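PDB 5C86: kelch domain-containing protein from Colletotrichum graminicola M1.001, which probably oxidises alcohols to aldehydes at a copper site, as a fungal alcohol oxidase of the AA5 family with a seven-bladed kelch propeller. Local coordinates for residues P13-A18 with N361-Q366; V17-V22 with H335-L340; G75-A80 with V425-R430; G289-V294 with E313-A318; I416-T421 with Y460-A465. All coordinates share one frame; numbering follows the deposited sequence. Where two conformers were deposited one is given.

Overall arrangement
The five contacts illustrate how a propeller is built within and between blades and joined to a second domain. Interaction 1 joins the loop before strand 18-21 to the entry of strand 364-369. Interaction 2, about 10 Å away between centres and sharing Val17 and Ala18 with it, lays strand 18-21 against strand 336-340 of the adjacent blade. Interaction 4, about 18 Å from interaction 2 between centres, lies within a single blade, and along the chain it falls between the segments of interactions 1, 2 and 3. In interactions 3 and 5, centres about 11 Å apart, the Early set domain takes part: strand 412-422 pairs with strands 18-21 and 459-466, and the following loop meets strand 75-78.

Interaction 1: P13-A18 with N361-Q366; sequences PVVPVA and NHFDGQ
A valine methyl lying on the face of a phenylalanine ring is the striking feature where Val15 meets Phe363. Val15 CG2 sits 3.8 Å from the centroid of the Phe363 ring and only 17° from the ring normal, a CH-pi contact offset toward CE2. The two side chains cross at about a right angle. The other branch has a different task: with CG1 anti to the backbone N (chi1 -179°), Val15 CG1 comes within 3.5 Å of His362 O, so the two methyls divide between ring and backbone.

The ring also lies against the main chain that leads into Val15. Phe363 CD2 approaches Val14 C at 3.5 Å, while the N of Val14 lies at the ring edge, in its plane. Beyond the ring, Pro16 CD rests 3.7 Å from His362 O. Pro16 is the centre of an inverse gamma turn, closed by Val17 N donating to Val15 O at 2.8 Å, and this kink leads the chain into strand 18-21. Between the two segments the contact is thus made by apolar groups and carbonyl oxygens. The amide of Asn361 is occupied by its own neighbours, Cys354 N and Gly355 O.

Val15 is about 6 Å, side chain to side chain, from His335, which binds copper in another structure of this protein but not here. The valine's loop links strand 5-11 to strand 18-21, and Val14 packs on strands 28-31 and 47-52, whereas residues 361-366 run into strand 364-369, which lies between strands 5-11 and 346-350. The contact therefore bridges two neighbouring propeller blades.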
# COMPACT_ATOMS: atom_id res chain seq x y z
N PRO A 13 -14.03 0.96 -16.63
CA PRO A 13 -14.81 -0.11 -17.29
C PRO A 13 -14.64 -1.44 -16.55
O PRO A 13 -15.26 -2.44 -16.98
CB PRO A 13 -14.15 -0.19 -18.66
CG PRO A 13 -12.69 0.13 -18.38
CD PRO A 13 -12.78 1.24 -17.37
N VAL A 14 -13.80 -1.50 -15.47
CA VAL A 14 -13.66 -2.78 -14.66
C VAL A 14 -13.72 -2.31 -13.19
O VAL A 14 -13.49 -1.12 -12.88
CB VAL A 14 -12.38 -3.56 -14.86
CG1 VAL A 14 -12.13 -3.91 -16.32
CG2 VAL A 14 -11.12 -2.80 -14.37
N VAL A 15 -14.16 -3.17 -12.24
CA VAL A 15 -14.21 -2.74 -10.86
C VAL A 15 -12.72 -2.71 -10.40
O VAL A 15 -11.96 -3.66 -10.55
CB VAL A 15 -15.00 -3.72 -9.98
CG1 VAL A 15 -15.05 -3.24 -8.56
CG2 VAL A 15 -16.44 -3.90 -10.55
N PRO A 16 -12.33 -1.52 -9.83
CA PRO A 16 -10.90 -1.32 -9.50
C PRO A 16 -10.57 -1.93 -8.14
O PRO A 16 -10.43 -1.20 -7.12
CB PRO A 16 -10.74 0.18 -9.56
CG PRO A 16 -12.05 0.72 -9.22
CD PRO A 16 -13.10 -0.28 -9.78
N VAL A 17 -10.50 -3.25 -8.14
CA VAL A 17 -10.30 -4.02 -6.94
C VAL A 17 -8.80 -4.05 -6.54
O VAL A 17 -8.46 -4.34 -5.38
CB VAL A 17 -10.85 -5.46 -7.14
CG1 VAL A 17 -10.53 -6.39 -6.00
CG2 VAL A 17 -12.37 -5.32 -7.36
N ALA A 18 -7.95 -3.84 -7.50
CA ALA A 18 -6.50 -3.76 -7.29
C ALA A 18 -6.10 -2.52 -8.04
O ALA A 18 -6.53 -2.29 -9.19
CB ALA A 18 -5.81 -4.98 -7.78
N ASN A 361 -21.48 -3.84 -7.12
CA ASN A 361 -20.35 -3.47 -7.93
C ASN A 361 -20.25 -1.96 -8.02
O ASN A 361 -21.22 -1.23 -8.35
CB ASN A 361 -20.53 -3.92 -9.35
CG ASN A 361 -20.34 -5.34 -9.55
OD1 ASN A 361 -19.56 -6.06 -8.86
ND2 ASN A 361 -20.98 -5.81 -10.62
N HIS A 362 -19.06 -1.44 -7.66
CA HIS A 362 -18.83 -0.01 -7.82
C HIS A 362 -17.65 0.21 -8.74
O HIS A 362 -16.47 -0.06 -8.39
CB HIS A 362 -18.60 0.57 -6.43
CG HIS A 362 -19.74 0.34 -5.51
ND1 HIS A 362 -21.01 0.79 -5.80
CD2 HIS A 362 -19.84 -0.35 -4.34
CE1 HIS A 362 -21.84 0.39 -4.85
NE2 HIS A 362 -21.16 -0.27 -3.95
N PHE A 363 -17.92 0.66 -9.97
CA PHE A 363 -16.86 0.81 -11.00
C PHE A 363 -16.13 2.16 -10.82
O PHE A 363 -15.29 2.52 -11.58
CB PHE A 363 -17.40 0.67 -12.45
CG PHE A 363 -17.93 -0.70 -12.79
CD1 PHE A 363 -19.23 -1.06 -12.39
CD2 PHE A 363 -17.17 -1.60 -13.49
CE1 PHE A 363 -19.72 -2.33 -12.71
CE2 PHE A 363 -17.65 -2.86 -13.81
CZ PHE A 363 -18.94 -3.18 -13.39
N ASP A 364 -16.59 2.93 -9.88
CA ASP A 364 -16.22 4.29 -9.77
C ASP A 364 -15.31 4.54 -8.53
O ASP A 364 -15.06 3.67 -7.71
CB ASP A 364 -17.45 5.14 -9.70
CG ASP A 364 -18.18 5.00 -8.37
OD1 ASP A 364 -18.22 3.90 -7.80
OD2 ASP A 364 -18.63 6.04 -7.83
N GLY A 365 -14.81 5.77 -8.52
CA GLY A 365 -14.16 6.33 -7.36
C GLY A 365 -13.93 7.78 -7.60
O GLY A 365 -14.46 8.35 -8.55
N GLN A 366 -13.22 8.41 -6.68
CA GLN A 366 -12.96 9.85 -6.75
C GLN A 366 -11.58 10.06 -6.10
O GLN A 366 -11.15 9.20 -5.29
CB GLN A 366 -13.95 10.68 -5.96
CG GLN A 366 -15.40 10.63 -6.40
CD GLN A 366 -16.36 11.22 -5.36
OE1 GLN A 366 -16.76 10.56 -4.37
NE2 GLN A 366 -16.74 12.45 -5.57

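Interaction 2: V17-V22 with H335-L340; sequences VAVALV and HSTALL
Val17 and His335 meet where strands 18-21 and 336-340 begin. Val17 CG1 lies over one face of the imidazole, 4.0 Å from the His335 ring centroid and 25° off its normal. His335 binds copper in another structure of this protein; here its ND1 is bonded to Gly352 O. Beside this pair, a water donates to Val17 O at 2.8 Å and to Ser336 O at 3.0 Å, joining the two backbones.

Val19 is the second pillar. Val19 CG1 meets Thr337 tip to tip, 3.6 Å from Thr337 OG1, a hydroxyl that is itself bonded to Trp347 NE1 and Pro16 O. The two strands run nearly parallel, 9° apart, but their axes stay 7.2 Å from each other: they are the inner strands of two adjacent blades of the kelch propeller, packed through side chains and not paired as neighbours in a sheet.

Leu339 comes third. Val19 CG2, placed between the backbone N and the carbonyl carbon, slides past it and lies 4.0 Å from Leu339 CB. From a CG anti to the backbone N (chi1 -156°), CD2 of Leu339 reaches Leu21, further along the facing strand, 3.5 Å from Leu21 N.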
# COMPACT_ATOMS: atom_id res chain seq x y z
N VAL A 17 -10.50 -3.25 -8.14
CA VAL A 17 -10.30 -4.02 -6.94
C VAL A 17 -8.80 -4.05 -6.54
O VAL A 17 -8.46 -4.34 -5.38
CB VAL A 17 -10.85 -5.46 -7.14
CG1 VAL A 17 -10.53 -6.39 -6.00
CG2 VAL A 17 -12.37 -5.32 -7.36
N ALA A 18 -7.95 -3.84 -7.50
CA ALA A 18 -6.50 -3.76 -7.29
C ALA A 18 -6.10 -2.52 -8.04
O ALA A 18 -6.53 -2.29 -9.19
CB ALA A 18 -5.81 -4.98 -7.78
N VAL A 19 -5.18 -1.73 -7.46
CA VAL A 19 -4.70 -0.52 -8.10
C VAL A 19 -3.23 -0.34 -7.85
O VAL A 19 -2.73 -0.80 -6.81
CB VAL A 19 -5.42 0.74 -7.68
CG1 VAL A 19 -6.94 0.64 -7.92
CG2 VAL A 19 -5.18 1.11 -6.22
N ALA A 20 -2.54 0.32 -8.80
CA ALA A 20 -1.08 0.56 -8.67
C ALA A 20 -0.77 1.90 -9.24
O ALA A 20 -1.34 2.29 -10.28
CB ALA A 20 -0.28 -0.46 -9.39
N LEU A 21 0.14 2.62 -8.60
CA LEU A 21 0.59 3.91 -9.15
C LEU A 21 1.75 3.62 -10.06
O LEU A 21 2.69 2.94 -9.69
CB LEU A 21 1.02 4.87 -8.03
CG LEU A 21 1.43 6.24 -8.53
CD1 LEU A 21 0.24 7.00 -8.93
CD2 LEU A 21 2.11 6.98 -7.42
N VAL A 22 1.68 4.09 -11.32
CA VAL A 22 2.72 3.81 -12.28
C VAL A 22 3.93 4.79 -12.04
O VAL A 22 3.74 6.01 -12.06
CB VAL A 22 2.16 4.00 -13.69
CG1 VAL A 22 3.24 3.75 -14.71
CG2 VAL A 22 0.93 3.07 -13.92
N HIS A 335 -13.30 -5.20 -1.28
CA HIS A 335 -12.78 -4.96 -2.62
C HIS A 335 -12.67 -3.50 -3.01
O HIS A 335 -12.51 -3.21 -4.20
CB HIS A 335 -13.54 -5.79 -3.68
CG HIS A 335 -13.24 -7.24 -3.62
ND1 HIS A 335 -13.98 -8.17 -4.32
CD2 HIS A 335 -12.26 -7.95 -3.03
CE1 HIS A 335 -13.47 -9.36 -4.16
NE2 HIS A 335 -12.43 -9.27 -3.37
N SER A 336 -12.72 -2.62 -2.03
CA SER A 336 -12.40 -1.17 -2.21
C SER A 336 -10.87 -0.97 -2.10
O SER A 336 -10.14 -1.78 -1.57
CB SER A 336 -13.12 -0.30 -1.20
OG SER A 336 -12.69 -0.58 0.15
N THR A 337 -10.47 0.12 -2.72
CA THR A 337 -9.05 0.48 -2.83
C THR A 337 -8.88 1.97 -2.52
O THR A 337 -9.79 2.76 -2.67
CB THR A 337 -8.49 0.12 -4.20
OG1 THR A 337 -9.30 0.75 -5.22
CG2 THR A 337 -8.34 -1.37 -4.40
N ALA A 338 -7.63 2.34 -2.08
CA ALA A 338 -7.27 3.74 -1.94
C ALA A 338 -5.75 3.82 -2.13
O ALA A 338 -5.04 2.87 -1.83
CB ALA A 338 -7.64 4.34 -0.62
N LEU A 339 -5.29 4.94 -2.68
CA LEU A 339 -3.92 5.03 -3.06
C LEU A 339 -3.49 6.50 -3.16
O LEU A 339 -4.19 7.34 -3.73
CB LEU A 339 -3.67 4.32 -4.38
CG LEU A 339 -2.24 3.87 -4.59
CD1 LEU A 339 -1.92 2.66 -3.77
CD2 LEU A 339 -1.98 3.63 -6.04
N LEU A 340 -2.30 6.81 -2.62
CA LEU A 340 -1.73 8.16 -2.80
C LEU A 340 -1.27 8.37 -4.22
O LEU A 340 -0.57 7.55 -4.77
CB LEU A 340 -0.50 8.36 -1.90
CG LEU A 340 0.12 9.73 -1.91
CD1 LEU A 340 -0.84 10.71 -1.37
CD2 LEU A 340 1.41 9.72 -1.09
O HOH W 1 -9.45 -4.41 -2.80

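Interaction 3: G75-A80 with V425-R430; sequences GTSLDA and VNTDQR
Val425 reaches Thr76 through a water that donates to Val425 O at 2.8 Å and lies 2.7 Å from Thr76 OG1. The same hydroxyl is hydrogen-bonded to a second water, which donates to Asp428 OD2. Next in sequence, Asn426 works on its own loop: Asn426 OD1 accepts from Gln429 N at 3.1 Å, an Asx motif that curls the chain and presents the two intervening residues to strand 75-78.

Thr427 is the first of these. Thr427 N donates to a third water at 2.9 Å, and this water lies near Thr76 O, which also accepts from Ser77 OG. The hydroxyls of Thr427 and Ser77 both turn to Ser123, Thr427 OG1 to its carbonyl and Ser77 OG to its hydroxyl.

Asp428 then makes the direct bond. Leu78 N donates to Asp428 OD1 at 2.9 Å along an almost straight line (174° at the hydrogen), arriving from above the carboxylate plane, 37° out of it. The Asp428 and Leu78 side chains cross at about a right angle, with Asp428 OD2 3.6 Å from Leu78 CD1 and 3.2 Å from Ser77 CA. This buried acid has a countercharge in Arg417, whose NH1 forms a salt bridge with OD1; the pairing probably helps keep it ionised.

The loop joins strands 412-422 and 431-438 of the Early set domain; in galactose oxidase such a hairpin enters the propeller's central channel. Here the loop meets strand 75-78, the innermost strand of its blade, and also touches strands 122-125 and 225-230.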
# COMPACT_ATOMS: atom_id res chain seq x y z
N GLY A 75 -0.85 -11.46 -4.45
CA GLY A 75 0.11 -10.59 -3.79
C GLY A 75 0.60 -9.56 -4.74
O GLY A 75 0.63 -9.77 -5.98
N THR A 76 1.00 -8.40 -4.22
CA THR A 76 1.53 -7.33 -5.13
C THR A 76 2.77 -6.77 -4.45
O THR A 76 2.79 -6.56 -3.22
CB THR A 76 0.58 -6.23 -5.38
OG1 THR A 76 0.25 -5.55 -4.16
CG2 THR A 76 -0.66 -6.72 -5.99
N SER A 77 3.77 -6.43 -5.23
CA SER A 77 4.94 -5.66 -4.75
C SER A 77 5.58 -4.95 -5.89
O SER A 77 5.44 -5.39 -7.05
CB SER A 77 6.00 -6.52 -4.08
OG SER A 77 5.53 -7.15 -2.87
N LEU A 78 6.24 -3.82 -5.63
CA LEU A 78 7.09 -3.16 -6.59
C LEU A 78 8.54 -3.43 -6.31
O LEU A 78 8.98 -3.32 -5.20
CB LEU A 78 6.88 -1.68 -6.60
CG LEU A 78 5.68 -1.26 -7.40
CD1 LEU A 78 4.39 -1.60 -6.65
CD2 LEU A 78 5.59 0.21 -7.73
N ASP A 79 9.29 -3.86 -7.30
CA ASP A 79 10.67 -4.21 -7.08
C ASP A 79 11.61 -2.98 -7.20
O ASP A 79 11.17 -1.86 -7.34
CB ASP A 79 11.12 -5.36 -8.05
CG ASP A 79 11.42 -4.93 -9.45
OD1 ASP A 79 11.26 -3.75 -9.89
OD2 ASP A 79 11.78 -5.91 -10.23
N ALA A 80 12.92 -3.27 -7.08
CA ALA A 80 13.92 -2.18 -7.08
C ALA A 80 13.88 -1.28 -8.31
O ALA A 80 14.27 -0.09 -8.24
CB ALA A 80 15.27 -2.76 -6.90
N VAL A 425 -4.34 -4.68 1.57
CA VAL A 425 -2.93 -4.98 1.75
C VAL A 425 -2.12 -4.01 0.88
O VAL A 425 -2.33 -3.93 -0.33
CB VAL A 425 -2.55 -6.42 1.43
CG1 VAL A 425 -1.05 -6.61 1.54
CG2 VAL A 425 -3.38 -7.37 2.28
N ASN A 426 -1.16 -3.29 1.46
CA ASN A 426 -0.26 -2.42 0.76
C ASN A 426 1.05 -2.41 1.52
O ASN A 426 1.26 -1.55 2.42
CB ASN A 426 -0.81 -1.01 0.55
CG ASN A 426 0.11 -0.15 -0.25
OD1 ASN A 426 1.29 -0.53 -0.50
ND2 ASN A 426 -0.38 1.01 -0.69
N THR A 427 1.95 -3.36 1.20
CA THR A 427 3.21 -3.38 1.87
C THR A 427 4.23 -2.44 1.31
O THR A 427 5.35 -2.29 1.92
CB THR A 427 3.83 -4.79 1.82
OG1 THR A 427 4.21 -5.06 0.47
CG2 THR A 427 2.81 -5.82 2.34
N ASP A 428 3.94 -1.90 0.12
CA ASP A 428 4.87 -1.07 -0.60
C ASP A 428 4.95 0.36 -0.08
O ASP A 428 5.94 1.05 -0.35
CB ASP A 428 4.52 -1.03 -2.07
CG ASP A 428 4.92 -2.28 -2.84
OD1 ASP A 428 6.12 -2.68 -2.92
OD2 ASP A 428 3.96 -2.92 -3.34
N GLN A 429 3.87 0.86 0.54
CA GLN A 429 3.88 2.24 0.95
C GLN A 429 4.64 2.42 2.29
O GLN A 429 4.35 1.78 3.23
CB GLN A 429 2.48 2.87 1.06
CG GLN A 429 1.65 2.35 2.12
CD GLN A 429 0.31 3.17 2.34
OE1 GLN A 429 0.14 4.39 2.07
NE2 GLN A 429 -0.61 2.47 2.84
N ARG A 430 5.52 3.38 2.29
CA ARG A 430 6.13 3.89 3.49
C ARG A 430 6.59 5.28 3.26
O ARG A 430 6.90 5.68 2.13
CB ARG A 430 7.32 2.99 3.90
CG ARG A 430 8.43 2.88 2.90
CD ARG A 430 9.64 2.10 3.42
NE ARG A 430 9.23 0.73 3.74
CZ ARG A 430 9.81 -0.08 4.65
NH1 ARG A 430 10.96 0.29 5.29
NH2 ARG A 430 9.28 -1.27 4.85
O HOH W 2 -1.69 -5.85 -2.25
O HOH W 3 1.40 -5.43 -0.82
O HOH W 4 1.55 -3.52 -2.73

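Interaction 4: G289-V294 with E313-A318; sequences GKIWVV and ELFDPA
With CG1 anti to the carbonyl carbon in Ile291 (chi1 -58°) and CG anti to the backbone N in Phe315 (chi1 175°), the two side chains lie side by side and point the same way. Ile291 CD1 comes up to the edge of the phenylalanine ring, 4.1 Å from CD2 of Phe315, and the same methyl is 4.0 Å from Pro317 CG. Phe315 is stacked in turn on Phe237 of the neighbouring blade.

The backbones fix this alignment. Ile291 N donates to Phe315 O at 2.9 Å and Phe315 N returns a bond to Ile291 O at 2.7 Å; Val293 and Glu313 form a second reciprocal pair. Between them Trp292 and Leu314 form a non-hydrogen-bonded pair. Trp292 CD1 lies 3.5 Å from Glu313 O. Lys290 runs obliquely across Leu314, its CB 3.9 Å from Leu314 CD1, while its amine forms a salt bridge with Asp288. At the margin, Gly289 O rests 3.3 Å from Pro317 CD, and an Asx turn at Asp316 bends the chain onward.

Strands 291-294 and 313-316 are the two central strands of an antiparallel four-stranded sheet, flanked by strands 282-285 and 321-324, the architecture of a propeller blade.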
# COMPACT_ATOMS: atom_id res chain seq x y z
N GLY A 289 3.00 13.12 6.72
CA GLY A 289 3.02 12.13 7.80
C GLY A 289 1.71 11.81 8.40
O GLY A 289 1.60 10.87 9.15
N LYS A 290 0.67 12.48 7.91
CA LYS A 290 -0.66 12.10 8.35
C LYS A 290 -1.15 10.88 7.58
O LYS A 290 -0.57 10.49 6.55
CB LYS A 290 -1.68 13.26 8.26
CG LYS A 290 -1.31 14.42 9.20
CD LYS A 290 -2.49 15.49 9.18
CE LYS A 290 -2.13 16.86 9.74
NZ LYS A 290 -1.50 17.65 8.63
N ILE A 291 -2.21 10.27 8.11
CA ILE A 291 -2.75 9.03 7.54
C ILE A 291 -4.25 9.16 7.32
O ILE A 291 -4.97 9.60 8.19
CB ILE A 291 -2.47 7.84 8.41
CG1 ILE A 291 -0.95 7.69 8.62
CG2 ILE A 291 -3.04 6.56 7.83
CD1 ILE A 291 -0.55 6.75 9.74
N TRP A 292 -4.72 8.84 6.14
CA TRP A 292 -6.20 8.89 5.88
C TRP A 292 -6.74 7.48 5.88
O TRP A 292 -6.13 6.61 5.21
CB TRP A 292 -6.38 9.50 4.56
CG TRP A 292 -7.80 9.88 4.19
CD1 TRP A 292 -8.58 10.72 4.86
CD2 TRP A 292 -8.47 9.50 3.00
NE1 TRP A 292 -9.75 10.94 4.13
CE2 TRP A 292 -9.70 10.19 3.01
CE3 TRP A 292 -8.17 8.69 1.92
CZ2 TRP A 292 -10.58 10.11 1.94
CZ3 TRP A 292 -9.06 8.65 0.83
CH2 TRP A 292 -10.23 9.37 0.89
N VAL A 293 -7.81 7.27 6.61
CA VAL A 293 -8.46 5.98 6.77
C VAL A 293 -9.82 6.10 6.14
O VAL A 293 -10.64 6.87 6.66
CB VAL A 293 -8.55 5.51 8.21
CG1 VAL A 293 -9.06 4.12 8.25
CG2 VAL A 293 -7.13 5.56 8.86
N VAL A 294 -10.06 5.35 5.07
CA VAL A 294 -11.28 5.53 4.29
C VAL A 294 -12.04 4.20 4.11
O VAL A 294 -11.44 3.12 3.88
CB VAL A 294 -10.97 6.10 2.89
CG1 VAL A 294 -9.89 5.37 2.14
CG2 VAL A 294 -12.24 6.29 2.03
N GLU A 313 -11.56 9.24 8.13
CA GLU A 313 -10.86 9.94 9.18
C GLU A 313 -9.45 10.24 8.79
O GLU A 313 -8.80 9.46 8.16
CB GLU A 313 -10.94 9.18 10.49
CG GLU A 313 -12.36 9.26 11.13
CD GLU A 313 -12.48 8.33 12.34
OE1 GLU A 313 -12.65 7.06 12.15
OE2 GLU A 313 -12.30 8.83 13.52
N LEU A 314 -9.00 11.42 9.18
CA LEU A 314 -7.63 11.90 9.03
C LEU A 314 -6.94 11.71 10.36
O LEU A 314 -7.38 12.23 11.38
CB LEU A 314 -7.64 13.36 8.60
CG LEU A 314 -6.29 13.95 8.33
CD1 LEU A 314 -5.47 13.23 7.29
CD2 LEU A 314 -6.54 15.41 7.91
N PHE A 315 -5.87 10.90 10.40
CA PHE A 315 -5.17 10.62 11.65
C PHE A 315 -3.82 11.35 11.64
O PHE A 315 -3.10 11.32 10.67
CB PHE A 315 -4.90 9.14 11.78
CG PHE A 315 -4.08 8.75 12.99
CD1 PHE A 315 -4.61 8.80 14.25
CD2 PHE A 315 -2.75 8.37 12.84
CE1 PHE A 315 -3.85 8.40 15.32
CE2 PHE A 315 -1.98 7.99 13.91
CZ PHE A 315 -2.54 8.03 15.17
N ASP A 316 -3.46 12.00 12.77
CA ASP A 316 -2.21 12.72 12.92
C ASP A 316 -1.36 11.95 13.90
O ASP A 316 -1.64 11.96 15.07
CB ASP A 316 -2.45 14.16 13.39
CG ASP A 316 -1.16 14.94 13.56
OD1 ASP A 316 -0.04 14.33 13.52
OD2 ASP A 316 -1.38 16.20 13.66
N PRO A 317 -0.35 11.24 13.47
CA PRO A 317 0.44 10.42 14.42
C PRO A 317 1.21 11.26 15.42
O PRO A 317 1.52 10.69 16.43
CB PRO A 317 1.41 9.66 13.51
CG PRO A 317 0.75 9.69 12.18
CD PRO A 317 0.09 11.03 12.07
N ALA A 318 1.48 12.52 15.17
CA ALA A 318 2.21 13.34 16.17
C ALA A 318 1.38 13.55 17.38
O ALA A 318 1.92 13.47 18.54
CB ALA A 318 2.63 14.65 15.61

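Interaction 5: I416-T421 with Y460-A465; sequences IRVSAT and YYMLFA
Arg417 lies obliquely across the face of Tyr461. Its CG is anti to the backbone N (chi1 -160°) and the chain is extended from CG to NE, which carries CB over the CE2 side of the ring and CD to the hydroxyl. Arg417 CG stands 3.9 Å from the Tyr461 centroid, 18° off the normal, a CH-pi contact; Arg417 CB lies 3.5 Å from Tyr461 CE2, and Arg417 CD 3.5 Å from Tyr461 OH. The guanidinium is turned 87° to the ring plane and brings its edge toward that hydroxyl, which is bonded to Ile457 O. The arginine therefore meets the ring with its carbon chain, while its nitrogens serve polar partners: besides Asp428, these are the carbonyls of Pro458 and Leu78, both bonded to NH2.

A water lies over the centre of one guanidinium face. It donates to Val418 O at 2.8 Å and to Tyr460 O at 2.9 Å, tying the strands where their direct pairing ends. Tyr460 O also accepts from Val418 N.

The side chains of Ile416 and Met462 lie on the other face of the ladder from Arg417 and Tyr461, with Ile416 CG2 near Met462 CE. Their backbones exchange two hydrogen bonds, Met462 N to Ile416 O being 2.8 Å. Val418 CG2 lies between Tyr460 and Met462, 3.9 Å from Tyr460 CB and 4.1 Å from Met462 CG.

On its other side strand 459-466 pairs antiparallel with strand 476-481. Past Val418, strand 412-422 leaves it and pairs through Ser419 and Thr421 with strand 18-21 of the propeller, which links the Early set domain to a blade.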
# COMPACT_ATOMS: atom_id res chain seq x y z
N ILE A 416 8.04 9.20 -0.33
CA ILE A 416 6.98 8.18 -0.09
C ILE A 416 7.09 7.12 -1.12
O ILE A 416 7.11 7.43 -2.32
CB ILE A 416 5.58 8.81 -0.07
CG1 ILE A 416 5.44 9.77 1.14
CG2 ILE A 416 4.51 7.72 0.08
CD1 ILE A 416 4.06 10.25 1.41
N ARG A 417 7.22 5.88 -0.70
CA ARG A 417 7.44 4.83 -1.65
C ARG A 417 6.22 4.55 -2.54
O ARG A 417 5.07 4.48 -2.02
CB ARG A 417 7.86 3.59 -0.92
CG ARG A 417 8.57 2.54 -1.80
CD ARG A 417 9.33 1.48 -0.99
NE ARG A 417 9.91 0.44 -1.81
CZ ARG A 417 9.20 -0.48 -2.44
NH1 ARG A 417 7.94 -0.62 -2.21
NH2 ARG A 417 9.77 -1.33 -3.27
N VAL A 418 6.45 4.42 -3.84
CA VAL A 418 5.35 4.17 -4.78
C VAL A 418 4.77 2.80 -4.51
O VAL A 418 5.48 1.83 -4.23
CB VAL A 418 5.89 4.29 -6.23
CG1 VAL A 418 4.92 3.85 -7.28
CG2 VAL A 418 6.43 5.70 -6.50
N SER A 419 3.45 2.71 -4.60
CA SER A 419 2.77 1.52 -4.08
C SER A 419 1.57 1.07 -4.91
O SER A 419 1.30 1.59 -5.96
CB SER A 419 2.43 1.70 -2.57
OG SER A 419 1.42 2.66 -2.44
N ALA A 420 0.96 0.02 -4.37
CA ALA A 420 -0.12 -0.71 -5.01
C ALA A 420 -0.89 -1.35 -3.89
O ALA A 420 -0.37 -1.67 -2.83
CB ALA A 420 0.40 -1.77 -5.94
N THR A 421 -2.19 -1.59 -4.15
CA THR A 421 -3.01 -2.19 -3.09
C THR A 421 -4.14 -3.02 -3.62
O THR A 421 -4.70 -2.74 -4.67
CB THR A 421 -3.63 -1.09 -2.15
OG1 THR A 421 -4.11 -1.68 -0.93
CG2 THR A 421 -4.74 -0.24 -2.72
N TYR A 460 11.12 2.79 -6.42
CA TYR A 460 10.66 4.11 -6.72
C TYR A 460 9.96 4.77 -5.54
O TYR A 460 9.18 4.15 -4.80
CB TYR A 460 9.75 4.19 -7.92
CG TYR A 460 10.45 4.32 -9.26
CD1 TYR A 460 10.94 3.21 -9.91
CD2 TYR A 460 10.78 5.54 -9.72
CE1 TYR A 460 11.61 3.33 -11.11
CE2 TYR A 460 11.45 5.69 -10.89
CZ TYR A 460 11.85 4.58 -11.57
OH TYR A 460 12.50 4.79 -12.80
N TYR A 461 10.23 6.09 -5.41
CA TYR A 461 9.65 6.96 -4.42
C TYR A 461 9.21 8.23 -5.09
O TYR A 461 9.69 8.63 -6.15
CB TYR A 461 10.71 7.40 -3.40
CG TYR A 461 11.09 6.25 -2.44
CD1 TYR A 461 11.93 5.28 -2.84
CD2 TYR A 461 10.63 6.23 -1.17
CE1 TYR A 461 12.24 4.23 -1.96
CE2 TYR A 461 10.92 5.21 -0.27
CZ TYR A 461 11.79 4.20 -0.67
OH TYR A 461 12.09 3.17 0.22
N MET A 462 8.21 8.84 -4.46
CA MET A 462 7.78 10.21 -4.74
C MET A 462 8.48 11.15 -3.77
O MET A 462 8.34 10.98 -2.56
CB MET A 462 6.33 10.31 -4.55
CG MET A 462 5.55 9.59 -5.65
SD MET A 462 3.75 9.56 -5.35
CE MET A 462 3.60 8.30 -4.10
N LEU A 463 9.20 12.16 -4.28
CA LEU A 463 9.81 13.19 -3.45
C LEU A 463 8.82 14.34 -3.40
O LEU A 463 8.38 14.82 -4.43
CB LEU A 463 11.18 13.63 -4.01
CG LEU A 463 12.23 14.03 -3.00
CD1 LEU A 463 13.68 13.92 -3.52
CD2 LEU A 463 11.84 15.47 -2.55
N PHE A 464 8.38 14.67 -2.20
CA PHE A 464 7.58 15.85 -1.89
C PHE A 464 8.33 16.90 -1.13
O PHE A 464 9.10 16.59 -0.21
CB PHE A 464 6.38 15.43 -1.08
CG PHE A 464 5.35 14.56 -1.81
CD1 PHE A 464 4.37 15.19 -2.58
CD2 PHE A 464 5.32 13.17 -1.74
CE1 PHE A 464 3.41 14.47 -3.25
CE2 PHE A 464 4.33 12.42 -2.36
CZ PHE A 464 3.36 13.11 -3.10
N ALA A 465 8.03 18.16 -1.48
CA ALA A 465 8.54 19.30 -0.77
C ALA A 465 7.31 20.05 -0.29
O ALA A 465 6.36 20.26 -1.08
CB ALA A 465 9.35 20.17 -1.66
O HOH W 5 8.16 1.47 -5.03